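Local atomic coordinates of uncharacterized peptidase Lmo0363 (Listeria monocytogenes, PDB entry 3L4E), a protein that probably acts as a serine-type peptidase, as a member of the peptidase S51 family related to peptidase E. Residues G27-F32 / K79-Y84; I33-T38 / D64-S69; L93-K98 / K140-L145. All blocks are in the same frame, centred on the assembly; numbering follows the deposited sequence.

Contact 1. Residues G27-F32 / K79-Y84; sequences GKTVTF and KNDFIY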
ATOM      1  N   GLY A  27     -15.830 -11.505  -9.075  1.00 26.66           N
ATOM      2  CA  GLY A  27     -16.737 -10.435  -9.444  1.00 25.17           C
ATOM      3  C   GLY A  27     -16.633  -9.173  -8.608  1.00 25.83           C
ATOM      4  O   GLY A  27     -17.272  -8.170  -8.929  1.00 27.25           O
ATOM      5  N   LYS A  28     -15.847  -9.210  -7.534  1.00 23.59           N
ATOM      6  CA  LYS A  28     -15.675  -8.014  -6.720  1.00 25.20           C
ATOM      7  C   LYS A  28     -14.739  -7.055  -7.428  1.00 24.74           C
ATOM      8  O   LYS A  28     -13.935  -7.470  -8.258  1.00 24.72           O
ATOM      9  CB  LYS A  28     -15.180  -8.361  -5.317  1.00 26.60           C
ATOM     10  CG  LYS A  28     -16.193  -9.172  -4.528  1.00 32.90           C
ATOM     11  CD  LYS A  28     -15.903  -9.153  -3.043  1.00 36.28           C
ATOM     12  CE  LYS A  28     -17.112  -9.605  -2.250  1.00 39.14           C
ATOM     13  NZ  LYS A  28     -16.908  -9.392  -0.791  1.00 41.18           N
ATOM     14  N   THR A  29     -14.851  -5.772  -7.099  1.00 24.90           N
ATOM     15  CA  THR A  29     -14.134  -4.730  -7.818  1.00 24.21           C
ATOM     16  C   THR A  29     -13.056  -4.076  -6.967  1.00 19.73           C
ATOM     17  O   THR A  29     -13.195  -3.958  -5.751  1.00 22.40           O
ATOM     18  CB  THR A  29     -15.099  -3.640  -8.282  1.00 25.99           C
ATOM     19  OG1 THR A  29     -15.873  -3.194  -7.161  1.00 33.62           O
ATOM     20  CG2 THR A  29     -16.035  -4.191  -9.343  1.00 27.61           C
ATOM     21  N   VAL A  30     -11.987  -3.638  -7.622  1.00 19.28           N
ATOM     22  CA  VAL A  30     -10.838  -3.064  -6.928  1.00 18.23           C
ATOM     23  C   VAL A  30     -10.500  -1.699  -7.517  1.00 22.28           C
ATOM     24  O   VAL A  30     -10.335  -1.582  -8.725  1.00 21.42           O
ATOM     25  CB  VAL A  30      -9.600  -3.976  -7.096  1.00 18.70           C
ATOM     26  CG1 VAL A  30      -8.374  -3.395  -6.389  1.00 16.39           C
ATOM     27  CG2 VAL A  30      -9.899  -5.376  -6.592  1.00 20.28           C
ATOM     28  N   THR A  31     -10.409  -0.676  -6.667  1.00 18.30           N
ATOM     29  CA  THR A  31      -9.801   0.590  -7.056  1.00 18.65           C
ATOM     30  C   THR A  31      -8.294   0.397  -6.948  1.00 20.39           C
ATOM     31  O   THR A  31      -7.762   0.237  -5.847  1.00 16.73           O
ATOM     32  CB  THR A  31     -10.232   1.754  -6.136  1.00 18.52           C
ATOM     33  OG1 THR A  31     -11.643   1.955  -6.249  1.00 22.14           O
ATOM     34  CG2 THR A  31      -9.530   3.037  -6.538  1.00 20.02           C
ATOM     35  N   PHE A  32      -7.625   0.404  -8.097  1.00 15.26           N
ATOM     36  CA  PHE A  32      -6.209   0.050  -8.217  1.00 16.08           C
ATOM     37  C   PHE A  32      -5.430   1.338  -8.450  1.00 17.68           C
ATOM     38  O   PHE A  32      -5.586   1.977  -9.491  1.00 19.83           O
ATOM     39  CB  PHE A  32      -6.073  -0.913  -9.412  1.00 17.44           C
ATOM     40  CG  PHE A  32      -4.689  -1.433  -9.670  1.00 13.96           C
ATOM     41  CD1 PHE A  32      -4.230  -2.568  -9.021  1.00 15.32           C
ATOM     42  CD2 PHE A  32      -3.874  -0.833 -10.628  1.00 17.07           C
ATOM     43  CE1 PHE A  32      -2.957  -3.085  -9.293  1.00 16.00           C
ATOM     44  CE2 PHE A  32      -2.602  -1.332 -10.897  1.00 16.81           C
ATOM     45  CZ  PHE A  32      -2.144  -2.463 -10.231  1.00 19.47           C
ATOM     46  N   LYS A  79     -17.404   3.468  -4.886  1.00 39.10           N
ATOM     47  CA  LYS A  79     -18.086   2.429  -5.648  1.00 39.85           C
ATOM     48  C   LYS A  79     -17.496   1.039  -5.439  1.00 36.69           C
ATOM     49  O   LYS A  79     -18.225   0.073  -5.210  1.00 38.94           O
ATOM     50  CB  LYS A  79     -18.062   2.763  -7.140  1.00 44.43           C
ATOM     51  CG  LYS A  79     -18.762   1.730  -8.009  1.00 44.99           C
ATOM     52  CD  LYS A  79     -18.807   2.161  -9.467  1.00 46.88           C
ATOM     53  CE  LYS A  79     -17.486   1.898 -10.171  1.00 52.99           C
ATOM     54  NZ  LYS A  79     -17.236   0.438 -10.342  1.00 56.22           N
ATOM     55  N   ASN A  80     -16.177   0.939  -5.526  1.00 33.39           N
ATOM     56  CA  ASN A  80     -15.532  -0.367  -5.576  1.00 30.46           C
ATOM     57  C   ASN A  80     -15.317  -1.007  -4.210  1.00 29.19           C
ATOM     58  O   ASN A  80     -15.238  -0.320  -3.186  1.00 28.61           O
ATOM     59  CB  ASN A  80     -14.237  -0.294  -6.387  1.00 27.82           C
ATOM     60  CG  ASN A  80     -14.484   0.183  -7.815  1.00 31.03           C
ATOM     61  OD1 ASN A  80     -15.465  -0.208  -8.450  1.00 37.36           O
ATOM     62  ND2 ASN A  80     -13.609   1.038  -8.315  1.00 33.20           N
ATOM     63  N   ASP A  81     -15.234  -2.332  -4.210  1.00 25.88           N
ATOM     64  CA  ASP A  81     -15.200  -3.111  -2.984  1.00 27.14           C
ATOM     65  C   ASP A  81     -13.897  -2.968  -2.217  1.00 24.98           C
ATOM     66  O   ASP A  81     -13.904  -2.890  -0.985  1.00 27.04           O
ATOM     67  CB  ASP A  81     -15.445  -4.580  -3.309  1.00 28.77           C
ATOM     68  CG  ASP A  81     -16.802  -4.810  -3.941  1.00 32.91           C
ATOM     69  OD1 ASP A  81     -17.812  -4.456  -3.306  1.00 34.59           O
ATOM     70  OD2 ASP A  81     -16.857  -5.328  -5.070  1.00 35.20           O
ATOM     71  N   PHE A  82     -12.783  -2.939  -2.947  1.00 20.09           N
ATOM     72  CA  PHE A  82     -11.456  -2.918  -2.337  1.00 16.90           C
ATOM     73  C   PHE A  82     -10.656  -1.731  -2.828  1.00 17.15           C
ATOM     74  O   PHE A  82     -10.953  -1.176  -3.883  1.00 18.07           O
ATOM     75  CB  PHE A  82     -10.669  -4.186  -2.686  1.00 16.24           C
ATOM     76  CG  PHE A  82     -11.379  -5.469  -2.347  1.00 22.32           C
ATOM     77  CD1 PHE A  82     -12.248  -5.543  -1.277  1.00 26.52           C
ATOM     78  CD2 PHE A  82     -11.157  -6.608  -3.099  1.00 29.40           C
ATOM     79  CE1 PHE A  82     -12.889  -6.724  -0.973  1.00 28.95           C
ATOM     80  CE2 PHE A  82     -11.795  -7.794  -2.797  1.00 34.21           C
ATOM     81  CZ  PHE A  82     -12.662  -7.853  -1.735  1.00 27.92           C
ATOM     82  N   ILE A  83      -9.643  -1.349  -2.051  1.00 15.73           N
ATOM     83  CA  ILE A  83      -8.674  -0.340  -2.463  1.00 13.60           C
ATOM     84  C   ILE A  83      -7.305  -1.014  -2.497  1.00 12.26           C
ATOM     85  O   ILE A  83      -6.929  -1.679  -1.540  1.00 16.00           O
ATOM     86  CB  ILE A  83      -8.637   0.850  -1.465  1.00 15.16           C
ATOM     87  CG1 ILE A  83     -10.019   1.506  -1.348  1.00 17.82           C
ATOM     88  CG2 ILE A  83      -7.586   1.890  -1.886  1.00 17.69           C
ATOM     89  CD1 ILE A  83     -10.180   2.389  -0.112  1.00 19.10           C
ATOM     90  N   TYR A  84      -6.572  -0.865  -3.599  1.00 13.17           N
ATOM     91  CA  TYR A  84      -5.250  -1.479  -3.735  1.00 12.18           C
ATOM     92  C   TYR A  84      -4.263  -0.402  -4.146  1.00 12.03           C
ATOM     93  O   TYR A  84      -4.486   0.306  -5.126  1.00 13.91           O
ATOM     94  CB  TYR A  84      -5.303  -2.558  -4.814  1.00 15.08           C
ATOM     95  CG  TYR A  84      -4.011  -3.297  -5.114  1.00 11.63           C
ATOM     96  CD1 TYR A  84      -2.960  -2.669  -5.790  1.00 13.75           C
ATOM     97  CD2 TYR A  84      -3.867  -4.643  -4.775  1.00 14.39           C
ATOM     98  CE1 TYR A  84      -1.790  -3.357  -6.102  1.00 13.21           C
ATOM     99  CE2 TYR A  84      -2.708  -5.338  -5.071  1.00 12.53           C
ATOM    100  CZ  TYR A  84      -1.674  -4.694  -5.735  1.00 12.06           C
ATOM    101  OH  TYR A  84      -0.528  -5.401  -6.031  1.00 13.36           O
TER
HETATM  102  O   HOH W   1     -18.455  -2.042  -7.343  1.00 45.13           O
HETATM  103  O   HOH W   2     -12.613   1.535  -3.745  1.00 26.30           O

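Contact 2. Residues I33-T38 / D64-S69; sequences IPTAST and DIATES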
ATOM      1  N   ILE A  33      -4.614   1.722  -7.466  1.00 12.89           N
ATOM      2  CA  ILE A  33      -3.896   2.999  -7.481  1.00 12.45           C
ATOM      3  C   ILE A  33      -2.396   2.788  -7.710  1.00 13.20           C
ATOM      4  O   ILE A  33      -1.690   2.344  -6.812  1.00 13.90           O
ATOM      5  CB  ILE A  33      -4.118   3.760  -6.157  1.00 13.43           C
ATOM      6  CG1 ILE A  33      -5.614   4.052  -5.960  1.00 15.93           C
ATOM      7  CG2 ILE A  33      -3.290   5.051  -6.130  1.00 15.17           C
ATOM      8  CD1 ILE A  33      -5.958   4.525  -4.556  1.00 16.59           C
ATOM      9  N   PRO A  34      -1.917   3.059  -8.935  1.00 14.96           N
ATOM     10  CA  PRO A  34      -0.508   2.833  -9.282  1.00 16.03           C
ATOM     11  C   PRO A  34       0.340   4.105  -9.182  1.00 15.69           C
ATOM     12  O   PRO A  34       1.482   4.128  -9.639  1.00 16.42           O
ATOM     13  CB  PRO A  34      -0.597   2.387 -10.742  1.00 18.31           C
ATOM     14  CG  PRO A  34      -1.741   3.209 -11.276  1.00 18.13           C
ATOM     15  CD  PRO A  34      -2.733   3.352 -10.132  1.00 15.36           C
ATOM     16  N   THR A  35      -0.218   5.149  -8.581  1.00 13.81           N
ATOM     17  CA  THR A  35       0.431   6.463  -8.511  1.00 15.53           C
ATOM     18  C   THR A  35       1.891   6.449  -8.041  1.00 15.06           C
ATOM     19  O   THR A  35       2.733   7.154  -8.597  1.00 17.08           O
ATOM     20  CB  THR A  35      -0.388   7.397  -7.615  1.00 16.04           C
ATOM     21  OG1 THR A  35      -1.734   7.451  -8.115  1.00 17.53           O
ATOM     22  CG2 THR A  35       0.213   8.805  -7.575  1.00 18.54           C
ATOM     23  N   ALA A  36       2.199   5.666  -7.015  1.00 14.74           N
ATOM     24  CA  ALA A  36       3.563   5.640  -6.485  1.00 15.02           C
ATOM     25  C   ALA A  36       4.556   5.224  -7.567  1.00 15.29           C
ATOM     26  O   ALA A  36       5.703   5.682  -7.603  1.00 17.55           O
ATOM     27  CB  ALA A  36       3.649   4.690  -5.290  1.00 15.98           C
ATOM     28  N   SER A  37       4.103   4.345  -8.457  1.00 16.72           N
ATOM     29  CA  SER A  37       4.980   3.763  -9.468  1.00 16.96           C
ATOM     30  C   SER A  37       5.247   4.685 -10.653  1.00 16.35           C
ATOM     31  O   SER A  37       6.148   4.422 -11.456  1.00 18.19           O
ATOM     32  CB  SER A  37       4.388   2.455  -9.991  1.00 17.07           C
ATOM     33  OG  SER A  37       3.335   2.717 -10.914  1.00 19.15           O
ATOM     34  N   THR A  38       4.467   5.750 -10.785  1.00 16.58           N
ATOM     35  CA  THR A  38       4.522   6.564 -12.003  1.00 18.92           C
ATOM     36  C   THR A  38       5.784   7.417 -12.126  1.00 22.53           C
ATOM     37  O   THR A  38       6.074   7.953 -13.193  1.00 27.77           O
ATOM     38  CB  THR A  38       3.270   7.455 -12.160  1.00 23.34           C
ATOM     39  OG1 THR A  38       3.198   8.395 -11.078  1.00 24.35           O
ATOM     40  CG2 THR A  38       1.997   6.597 -12.209  1.00 19.19           C
ATOM     41  N   ASP A  64      -5.537   6.910 -10.973  1.00 23.34           N
ATOM     42  CA  ASP A  64      -4.286   7.625 -10.718  1.00 21.73           C
ATOM     43  C   ASP A  64      -4.608   8.943 -10.019  1.00 23.18           C
ATOM     44  O   ASP A  64      -5.097   9.888 -10.635  1.00 25.88           O
ATOM     45  CB  ASP A  64      -3.496   7.855 -12.013  1.00 28.45           C
ATOM     46  CG  ASP A  64      -2.102   8.442 -11.768  1.00 31.36           C
ATOM     47  OD1 ASP A  64      -1.745   8.734 -10.606  1.00 26.82           O
ATOM     48  OD2 ASP A  64      -1.354   8.610 -12.753  1.00 33.98           O
ATOM     49  N   ILE A  65      -4.354   8.973  -8.715  1.00 26.39           N
ATOM     50  CA  ILE A  65      -4.568  10.156  -7.889  1.00 27.24           C
ATOM     51  C   ILE A  65      -3.887  11.395  -8.452  1.00 30.59           C
ATOM     52  O   ILE A  65      -4.352  12.510  -8.243  1.00 29.34           O
ATOM     53  CB  ILE A  65      -4.045   9.917  -6.454  1.00 31.89           C
ATOM     54  CG1 ILE A  65      -4.700   8.671  -5.855  1.00 29.58           C
ATOM     55  CG2 ILE A  65      -4.255  11.155  -5.577  1.00 29.61           C
ATOM     56  CD1 ILE A  65      -6.199   8.732  -5.823  1.00 25.61           C
ATOM     57  N   ALA A  66      -2.784  11.199  -9.163  1.00 27.25           N
ATOM     58  CA  ALA A  66      -1.992  12.321  -9.658  1.00 29.94           C
ATOM     59  C   ALA A  66      -2.671  13.083 -10.792  1.00 29.56           C
ATOM     60  O   ALA A  66      -2.363  14.248 -11.025  1.00 36.24           O
ATOM     61  CB  ALA A  66      -0.609  11.844 -10.093  1.00 31.17           C
ATOM     62  N   THR A  67      -3.599  12.431 -11.489  1.00 30.89           N
ATOM     63  CA  THR A  67      -4.150  13.000 -12.720  1.00 35.47           C
ATOM     64  C   THR A  67      -5.672  13.140 -12.775  1.00 40.93           C
ATOM     65  O   THR A  67      -6.193  13.898 -13.591  1.00 41.95           O
ATOM     66  CB  THR A  67      -3.696  12.194 -13.956  1.00 33.97           C
ATOM     67  OG1 THR A  67      -4.152  10.841 -13.840  1.00 36.86           O
ATOM     68  CG2 THR A  67      -2.183  12.206 -14.070  1.00 36.90           C
ATOM     69  N   GLU A  68      -6.392  12.420 -11.922  1.00 35.45           N
ATOM     70  CA  GLU A  68      -7.851  12.426 -12.006  1.00 35.88           C
ATOM     71  C   GLU A  68      -8.530  13.417 -11.059  1.00 32.67           C
ATOM     72  O   GLU A  68      -8.012  13.721  -9.979  1.00 38.06           O
ATOM     73  CB  GLU A  68      -8.402  11.008 -11.835  1.00 39.11           C
ATOM     74  CG  GLU A  68      -8.027  10.103 -13.003  1.00 49.92           C
ATOM     75  CD  GLU A  68      -8.588   8.705 -12.878  1.00 55.03           C
ATOM     76  OE1 GLU A  68      -7.964   7.877 -12.184  1.00 59.15           O
ATOM     77  OE2 GLU A  68      -9.643   8.428 -13.484  1.00 61.09           O
ATOM     78  N   SER A  69      -9.690  13.922 -11.482  1.00 31.12           N
ATOM     79  CA  SER A  69     -10.455  14.893 -10.704  1.00 33.71           C
ATOM     80  C   SER A  69     -10.850  14.309  -9.355  1.00 36.19           C
ATOM     81  O   SER A  69     -10.853  13.091  -9.180  1.00 39.00           O
ATOM     82  CB  SER A  69     -11.716  15.294 -11.467  1.00 41.09           C
ATOM     83  OG  SER A  69     -12.627  14.210 -11.515  1.00 39.47           O
TER

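Contact 3. Residues L93-K98 / K140-L145; sequences LLQELK and KKAVNL. With SO4 (sulfate ion), chain C.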
ATOM      1  N   LEU A  93       3.640   9.232  -3.703  1.00 15.12           N
ATOM      2  CA  LEU A  93       2.319   8.721  -3.347  1.00 13.88           C
ATOM      3  C   LEU A  93       1.644   9.569  -2.266  1.00 12.27           C
ATOM      4  O   LEU A  93       0.504  10.021  -2.431  1.00 14.05           O
ATOM      5  CB  LEU A  93       2.422   7.262  -2.903  1.00 13.59           C
ATOM      6  CG  LEU A  93       1.162   6.597  -2.339  1.00 13.83           C
ATOM      7  CD1 LEU A  93       0.045   6.505  -3.373  1.00 15.31           C
ATOM      8  CD2 LEU A  93       1.517   5.217  -1.782  1.00 14.35           C
ATOM      9  N   LEU A  94       2.335   9.787  -1.153  1.00 14.63           N
ATOM     10  CA  LEU A  94       1.748  10.553  -0.053  1.00 16.28           C
ATOM     11  C   LEU A  94       1.477  11.990  -0.490  1.00 15.94           C
ATOM     12  O   LEU A  94       0.446  12.573  -0.151  1.00 15.13           O
ATOM     13  CB  LEU A  94       2.666  10.534   1.170  1.00 15.65           C
ATOM     14  CG  LEU A  94       2.107  11.204   2.426  1.00 16.85           C
ATOM     15  CD1 LEU A  94       0.790  10.569   2.838  1.00 19.02           C
ATOM     16  CD2 LEU A  94       3.132  11.146   3.573  1.00 18.98           C
ATOM     17  N   GLN A  95       2.405  12.550  -1.253  1.00 16.35           N
ATOM     18  CA  GLN A  95       2.243  13.896  -1.780  1.00 15.56           C
ATOM     19  C   GLN A  95       0.942  14.045  -2.559  1.00 17.02           C
ATOM     20  O   GLN A  95       0.187  14.988  -2.346  1.00 17.36           O
ATOM     21  CB  GLN A  95       3.429  14.265  -2.668  1.00 16.67           C
ATOM     22  CG  GLN A  95       3.293  15.613  -3.332  1.00 18.18           C
ATOM     23  CD  GLN A  95       4.492  15.919  -4.180  1.00 21.07           C
ATOM     24  OE1 GLN A  95       5.522  16.350  -3.670  1.00 22.78           O
ATOM     25  NE2 GLN A  95       4.385  15.656  -5.481  1.00 25.11           N
ATOM     26  N   GLU A  96       0.674  13.107  -3.462  1.00 16.08           N
ATOM     27  CA  GLU A  96      -0.514  13.202  -4.301  1.00 15.75           C
ATOM     28  C   GLU A  96      -1.799  12.926  -3.514  1.00 16.35           C
ATOM     29  O   GLU A  96      -2.827  13.572  -3.750  1.00 17.34           O
ATOM     30  CB  GLU A  96      -0.377  12.293  -5.525  1.00 18.43           C
ATOM     31  CG  GLU A  96       0.797  12.693  -6.422  1.00 21.28           C
ATOM     32  CD  GLU A  96       0.716  14.153  -6.889  1.00 25.72           C
ATOM     33  OE1 GLU A  96      -0.269  14.517  -7.558  1.00 25.20           O
ATOM     34  OE2 GLU A  96       1.636  14.938  -6.585  1.00 30.00           O
ATOM     35  N   LEU A  97      -1.736  11.996  -2.564  1.00 16.94           N
ATOM     36  CA  LEU A  97      -2.874  11.756  -1.685  1.00 17.87           C
ATOM     37  C   LEU A  97      -3.225  12.992  -0.855  1.00 18.22           C
ATOM     38  O   LEU A  97      -4.399  13.326  -0.700  1.00 19.73           O
ATOM     39  CB  LEU A  97      -2.613  10.563  -0.769  1.00 17.46           C
ATOM     40  CG  LEU A  97      -2.582   9.175  -1.417  1.00 18.19           C
ATOM     41  CD1 LEU A  97      -2.161   8.134  -0.395  1.00 19.52           C
ATOM     42  CD2 LEU A  97      -3.930   8.790  -2.026  1.00 23.32           C
ATOM     43  N   LYS A  98      -2.217  13.673  -0.317  1.00 17.52           N
ATOM     44  CA  LYS A  98      -2.484  14.886   0.453  1.00 22.47           C
ATOM     45  C   LYS A  98      -2.976  16.043  -0.426  1.00 20.29           C
ATOM     46  O   LYS A  98      -3.912  16.765  -0.051  1.00 21.41           O
ATOM     47  CB  LYS A  98      -1.253  15.322   1.251  1.00 20.07           C
ATOM     48  CG  LYS A  98      -0.876  14.392   2.380  1.00 19.62           C
ATOM     49  CD  LYS A  98       0.207  15.028   3.247  1.00 22.30           C
ATOM     50  CE  LYS A  98       0.552  14.160   4.445  1.00 29.90           C
ATOM     51  NZ  LYS A  98       1.515  14.847   5.353  1.00 32.35           N
ATOM     52  N   LYS A 140      13.486  13.401  -3.674  1.00 31.68           N
ATOM     53  CA  LYS A 140      13.623  14.276  -4.839  1.00 32.51           C
ATOM     54  C   LYS A 140      12.394  14.229  -5.730  1.00 30.77           C
ATOM     55  O   LYS A 140      12.125  15.168  -6.482  1.00 34.53           O
ATOM     56  CB  LYS A 140      14.841  13.889  -5.686  1.00 35.71           C
ATOM     57  CG  LYS A 140      16.176  13.928  -4.973  1.00 43.58           C
ATOM     58  CD  LYS A 140      17.309  13.675  -5.968  1.00 46.84           C
ATOM     59  CE  LYS A 140      18.558  13.134  -5.285  1.00 56.34           C
ATOM     60  NZ  LYS A 140      18.375  11.727  -4.815  1.00 58.62           N
ATOM     61  N   LYS A 141      11.650  13.130  -5.651  1.00 29.95           N
ATOM     62  CA  LYS A 141      10.504  12.936  -6.533  1.00 26.87           C
ATOM     63  C   LYS A 141       9.218  13.542  -5.980  1.00 24.05           C
ATOM     64  O   LYS A 141       8.179  13.527  -6.638  1.00 27.09           O
ATOM     65  CB  LYS A 141      10.354  11.461  -6.898  1.00 28.19           C
ATOM     66  CG  LYS A 141      11.557  10.980  -7.701  1.00 32.63           C
ATOM     67  CD  LYS A 141      11.426   9.551  -8.176  1.00 31.91           C
ATOM     68  CE  LYS A 141      12.605   9.178  -9.061  1.00 34.00           C
ATOM     69  NZ  LYS A 141      12.648   7.717  -9.338  1.00 37.76           N
ATOM     70  N   ALA A 142       9.302  14.107  -4.779  1.00 20.69           N
ATOM     71  CA  ALA A 142       8.149  14.744  -4.151  1.00 16.70           C
ATOM     72  C   ALA A 142       8.506  16.181  -3.779  1.00 17.90           C
ATOM     73  O   ALA A 142       8.891  16.460  -2.639  1.00 22.91           O
ATOM     74  CB  ALA A 142       7.731  13.964  -2.917  1.00 22.34           C
ATOM     75  N   VAL A 143       8.389  17.096  -4.738  1.00 17.45           N
ATOM     76  CA  VAL A 143       8.903  18.449  -4.537  1.00 18.87           C
ATOM     77  C   VAL A 143       7.954  19.357  -3.765  1.00 19.21           C
ATOM     78  O   VAL A 143       8.309  20.494  -3.451  1.00 18.51           O
ATOM     79  CB  VAL A 143       9.267  19.139  -5.870  1.00 18.82           C
ATOM     80  CG1 VAL A 143      10.293  18.316  -6.646  1.00 19.49           C
ATOM     81  CG2 VAL A 143       8.014  19.407  -6.709  1.00 19.24           C
ATOM     82  N   ASN A 144       6.763  18.857  -3.450  1.00 21.73           N
ATOM     83  CA  ASN A 144       5.746  19.647  -2.750  1.00 22.55           C
ATOM     84  C   ASN A 144       5.409  19.155  -1.345  1.00 24.36           C
ATOM     85  O   ASN A 144       4.837  19.891  -0.548  1.00 30.08           O
ATOM     86  CB  ASN A 144       4.459  19.722  -3.574  1.00 27.70           C
ATOM     87  CG  ASN A 144       4.676  20.329  -4.937  1.00 29.43           C
ATOM     88  OD1 ASN A 144       4.240  19.781  -5.950  1.00 35.16           O
ATOM     89  ND2 ASN A 144       5.363  21.460  -4.975  1.00 27.55           N
ATOM     90  N   LEU A 145       5.758  17.912  -1.041  1.00 24.10           N
ATOM     91  CA  LEU A 145       5.359  17.312   0.227  1.00 22.11           C
ATOM     92  C   LEU A 145       6.184  17.874   1.385  1.00 21.20           C
ATOM     93  O   LEU A 145       7.382  17.627   1.461  1.00 19.84           O
ATOM     94  CB  LEU A 145       5.519  15.795   0.152  1.00 21.33           C
ATOM     95  CG  LEU A 145       5.173  14.985   1.398  1.00 21.04           C
ATOM     96  CD1 LEU A 145       3.682  15.072   1.687  1.00 21.27           C
ATOM     97  CD2 LEU A 145       5.607  13.537   1.208  1.00 25.07           C
TER
HETATM   98  S   SO4 C 207      13.402   6.318  -6.213  0.87 49.98           S
HETATM   99  O1  SO4 C 207      13.558   7.701  -6.651  0.90 60.42           O
HETATM  100  O2  SO4 C 207      13.710   5.414  -7.314  0.94 49.86           O
HETATM  101  O3  SO4 C 207      14.314   6.071  -5.104  0.96 49.51           O
HETATM  102  O4  SO4 C 207      12.026   6.096  -5.768  0.96 52.76           O
HETATM  103  O   HOH W   3       6.903  15.965  -7.040  1.00 22.73           O

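Contact 1. Residues G27-F32 / K79-Y84
Strands 29-32 and 82-84 run parallel, their axes 4.5 Å apart at closest approach and turned by 32°, with Val30 opposite Phe82, Thr31 opposite Ile83 and Phe32 opposite Tyr84. The ladder starts with Phe82 N giving to Thr29 O, continues with Thr31 N to Phe82 O, and closes with Tyr84 N to Thr31 O at 2.8 Å.

At the N-terminal end of the ladder, where helix 70-79 hands over to strand 82-85, side chains take over the pairing. The carboxylate of Asp81 turns back to the neighbouring strand and takes Thr29 N on the anti lone pair of OD2, at 2.9 Å and nearly straight. Thr29 returns the favour: its OG1 sits between its own backbone N and carbonyl carbon (chi1 52°), and there it accepts from Asp81 N at 3.1 Å. One water joins the same hydroxyl to Lys79 O. Asn80 reaches across Thr31 at about a right angle, and its ND2 gives to Thr31 OG1 at 3.0 Å with the oxygen in the amide plane. Both ends of that amide are held, since Lys79 NZ gives to OD1 and Glu61 takes a second hydrogen bond from ND2.

The face carrying Val30, Phe32, Phe82 and Tyr84 is mostly apolar. Val30 splits its branches, CG1 resting on Tyr84 CB at 3.6 Å and CG2 near Phe82 CD2 at 3.9 Å, while Lys28 CD lies against Phe82 CZ. The Phe32 and Tyr84 side chains lie side by side and point the same way; their planes are 20° apart but slid, and the CD1 and CE1 atoms of the two rings meet, closest at Phe32 CE1 to Tyr84 CE1, 3.4 Å. Helix 44-55 covers these rings through Leu53. This is the pairing of neighbouring parallel strands in an alpha/beta sheet, as expected for a glutaminase I clan fold.

Contact 2. Residues I33-T38 / D64-S69
Thr35 and Asp64 hold these two loops together, their side chains crossing at about a right angle. Thr35 OG1, set beside its own backbone N (chi1 -55°), donates to Asp64 OD1 at 2.8 Å, meeting the oxygen on its anti side but 32° out of the carboxylate plane. Ala66 N comes to the same Asp64 OD1 at 3.0 Å from the opposite face of that plane, closing an Asx turn, so OD1 is gripped from both faces, which probably limits the rotation of the carboxylate. Two bonds to one oxygen would probably favour the charged form of Asp64.

The tight part continues inward from this bond. Thr35 CG2 lies 4.0 Å from Ala66 CB, and Ile33 CG2 meets Ile65 CG1 at 3.9 Å, the two isoleucines crossing obliquely. Toward solvent there is little more than one touch: exposed Thr38 and partly exposed Asp64 approach tip to tip, Thr38 CG2 to Asp64 OD2 at 3.9 Å, with no polar bond between them.

Each loop also braces itself. Thr35 O takes both the N and OG1 of Thr38, and Pro34 O likewise takes both the N and OG of Ser37. On the other side Asp64 O receives Thr67 N and Glu68 N, while Glu68 OE1 folds back to accept Asp64 N at 2.9 Å; OE2 of the same carboxylate forms a salt bridge with Lys76.

The pair joins the loops that leave the C-terminal ends of strands 29-33 and 59-62. Phe92 of helix 90-100 packs on Thr35 and Thr38, and Thr100 of that helix on Ile65. Ile33 extends onto strand 82-85 through Ile83 and Val85, and Ser69 N-caps helix 70-79, its OG taking Glu72 N.

Contact 3. Residues L93-K98 / K140-L145
Gln95 OE1 is gripped by two consecutive backbone amides of the loop 140-145: Asn144 N gives the stronger bond, 2.8 Å at 154°, and Leu145 N a weak one of 3.1 Å. The Asn144 donor stands above the carbonyl plane of the glutamine, 43° out of it. CG is anti to the backbone N (chi1 176°) and the chain runs on extended, which carries the amide from the helix into the bend of the loop.

There the amide is held from its other end as well. Gln95 NE2 gives to Glu96 OE2 at 3.0 Å, almost straight and in the amide plane, and also to a water that gives on to Lys141 O and takes Val143 N. This probably fixes the amide's rotation. Ala142 CB touches Gln95 OE1 at 3.3 Å.

Beside the glutamine the contact is apolar. Leu145 slides past Gln95 in the opposite direction, CB to CB at 3.8 Å; Leu145 CD1 lies against Lys98 CD at 3.8 Å, and its CD2 more loosely near Leu94 CD2. The ammonium of Lys98 goes on to Asn147 O. That of Lys141 leads away, to Val39 O and, weakly, to a sulfate probably from the crystallisation liquor.

The loop packs against helix 90-100, where Phe91 also touches Ala142 and Leu145; Leu93 points away from the loop, and Leu97 packs on helix 102-111.

How the contacts relate
Contact 1 is the core of the three, a strand pair inside the sheet, whereas contacts 2 and 3 are partly buried and involve loops. Contact 2 carries on directly from contact 1: Tyr84 O and Ile33 N, 2.7 Å apart, probably extend the ladder, and Ile83 packs on Ile33. Helix 90-100 connects contacts 2 and 3, since Ile65 and Ala66 lie on Glu96, and Ala36 on Leu93. Contacts 1 and 3 do not touch, their nearest atoms being about 8 Å apart. The chemistry follows: backbone bonds and aromatic packing within the sheet, with side-chain bonds at its N-terminal end, then single side-chain oxygens, of Asp64 and Gln95, collecting donors where loops meet.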